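Local coordinates for peptidase M16 inactive domain family protein (Pseudomonas fluorescens, PDB 3GWB) that probably belongs to the M16 peptidase family, carries its inactive domain, and may have hydrolase activity, at residues A126-L129 with A130-K133. Numbering follows the deposited sequence.
Sequences ADSL and ARIK
L129 and K133, one turn apart on the first turns of helix 126-143, make the main side-chain contact here. The two side chains meet at a slant: K133 CE lies 3.7 Å from L129 CG and also touches both methyls, CD1 and CD2, so the aliphatic part of the lysine packs on the branched end of the leucine. With CG anti to its carbonyl carbon (chi1 -69°) and the chain extended beyond, K133 runs back to meet L129, and its CG passes 3.0 Å from L129 O.

Backbone bonding is alpha-helical, four successive i to i+4 hydrogen bonds from A130 N to A126 O through K133 N to L129 O. The first two are longer, R131 N to D127 O being 3.3 Å, than the next, I132 N to S128 O at 2.8 Å with an N-H...O angle of 161°. I132 also sets CG1 3.0 Å from S128 O, crowding that carbonyl.

The polar contacts lie on another side of the helix. R131 bends at chi3 (79°), which carries its guanidinium back over S128, with S128 O over one face and NH1 3.8 Å from S128 OG, a contact rather than a bond. Both groups instead share E65, which accepts a hydrogen bond from S128 OG and pairs with R131 NH2 in a salt bridge. D127 OD2 and R131 NH1, 5.9 Å apart, are linked by one water, its bond to the arginine being weak.

K133 NZ donates to the carbonyls of P177 and I179; an alanine here would probably leave both without this donor and uncover one flank of L129. L129 and I132 pack against L58 and M62 of helix 55-62, while L129 also meets L181 and L184, joining helix 126-143 to helix 181-191.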
ATOM      1  N   ALA A 126      -3.261  23.319 -11.938  1.00 18.78           N
ATOM      2  CA  ALA A 126      -3.636  22.723 -13.211  1.00 18.64           C
ATOM      3  C   ALA A 126      -2.793  21.515 -13.602  1.00 19.24           C
ATOM      4  O   ALA A 126      -3.314  20.535 -14.133  1.00 17.93           O
ATOM      5  CB  ALA A 126      -3.576  23.786 -14.308  1.00 18.56           C
ATOM      6  N   ASP A 127      -1.495  21.574 -13.333  1.00 20.24           N
ATOM      7  CA  ASP A 127      -0.611  20.473 -13.692  1.00 21.66           C
ATOM      8  C   ASP A 127      -0.818  19.243 -12.807  1.00 20.01           C
ATOM      9  O   ASP A 127      -0.509  18.122 -13.211  1.00 19.47           O
ATOM     10  CB  ASP A 127       0.845  20.936 -13.635  1.00 25.52           C
ATOM     11  CG  ASP A 127       1.307  21.245 -12.222  1.00 31.03           C
ATOM     12  OD1 ASP A 127       0.551  21.891 -11.464  1.00 34.49           O
ATOM     13  OD2 ASP A 127       2.439  20.850 -11.874  1.00 33.33           O
ATOM     14  N   SER A 128      -1.345  19.449 -11.604  1.00 17.44           N
ATOM     15  CA  SER A 128      -1.603  18.336 -10.698  1.00 16.54           C
ATOM     16  C   SER A 128      -2.890  17.637 -11.115  1.00 15.60           C
ATOM     17  O   SER A 128      -2.969  16.414 -11.095  1.00 14.58           O
ATOM     18  CB  SER A 128      -1.734  18.825  -9.249  1.00 18.55           C
ATOM     19  OG  SER A 128      -0.492  19.282  -8.748  1.00 19.14           O
ATOM     20  N   LEU A 129      -3.900  18.421 -11.493  1.00 15.17           N
ATOM     21  CA  LEU A 129      -5.181  17.859 -11.915  1.00 16.61           C
ATOM     22  C   LEU A 129      -5.001  16.962 -13.141  1.00 18.15           C
ATOM     23  O   LEU A 129      -5.672  15.943 -13.283  1.00 17.77           O
ATOM     24  CB  LEU A 129      -6.173  18.980 -12.243  1.00 17.47           C
ATOM     25  CG  LEU A 129      -7.580  18.565 -12.692  1.00 19.50           C
ATOM     26  CD1 LEU A 129      -8.287  17.808 -11.570  1.00 20.27           C
ATOM     27  CD2 LEU A 129      -8.371  19.802 -13.091  1.00 18.66           C
ATOM     28  N   ALA A 130      -4.095  17.355 -14.029  1.00 17.07           N
ATOM     29  CA  ALA A 130      -3.830  16.586 -15.233  1.00 18.25           C
ATOM     30  C   ALA A 130      -3.124  15.294 -14.836  1.00 17.96           C
ATOM     31  O   ALA A 130      -3.417  14.228 -15.368  1.00 19.04           O
ATOM     32  CB  ALA A 130      -2.962  17.400 -16.186  1.00 17.57           C
ATOM     33  N   ARG A 131      -2.203  15.393 -13.885  1.00 18.29           N
ATOM     34  CA  ARG A 131      -1.463  14.223 -13.430  1.00 18.56           C
ATOM     35  C   ARG A 131      -2.387  13.219 -12.741  1.00 19.56           C
ATOM     36  O   ARG A 131      -2.282  12.015 -12.968  1.00 17.68           O
ATOM     37  CB  ARG A 131      -0.358  14.637 -12.461  1.00 21.05           C
ATOM     38  CG  ARG A 131       0.692  13.569 -12.248  1.00 25.57           C
ATOM     39  CD  ARG A 131       1.612  13.904 -11.085  1.00 29.32           C
ATOM     40  NE  ARG A 131       0.990  13.613  -9.794  1.00 31.41           N
ATOM     41  CZ  ARG A 131       0.700  14.526  -8.871  1.00 34.29           C
ATOM     42  NH1 ARG A 131       0.971  15.812  -9.087  1.00 32.98           N
ATOM     43  NH2 ARG A 131       0.142  14.151  -7.724  1.00 32.53           N
ATOM     44  N   ILE A 132      -3.288  13.722 -11.900  1.00 19.38           N
ATOM     45  CA  ILE A 132      -4.224  12.864 -11.180  1.00 20.88           C
ATOM     46  C   ILE A 132      -5.229  12.214 -12.120  1.00 20.63           C
ATOM     47  O   ILE A 132      -5.505  11.018 -12.000  1.00 20.71           O
ATOM     48  CB  ILE A 132      -4.994  13.651 -10.091  1.00 22.74           C
ATOM     49  CG1 ILE A 132      -4.003  14.323  -9.139  1.00 25.65           C
ATOM     50  CG2 ILE A 132      -5.891  12.710  -9.293  1.00 22.45           C
ATOM     51  CD1 ILE A 132      -3.050  13.366  -8.475  1.00 26.20           C
ATOM     52  N   LYS A 133      -5.783  12.995 -13.048  1.00 21.17           N
ATOM     53  CA  LYS A 133      -6.743  12.449 -14.004  1.00 21.23           C
ATOM     54  C   LYS A 133      -6.084  11.357 -14.830  1.00 22.11           C
ATOM     55  O   LYS A 133      -6.711  10.345 -15.137  1.00 22.30           O
ATOM     56  CB  LYS A 133      -7.266  13.524 -14.958  1.00 19.51           C
ATOM     57  CG  LYS A 133      -8.153  14.575 -14.317  1.00 20.25           C
ATOM     58  CD  LYS A 133      -8.849  15.392 -15.395  1.00 20.52           C
ATOM     59  CE  LYS A 133      -9.752  16.455 -14.806  1.00 20.78           C
ATOM     60  NZ  LYS A 133     -10.509  17.164 -15.870  1.00 20.26           N
TER
HETATM   61  O   HOH W   1       2.619  18.123 -10.117  1.00 52.37           O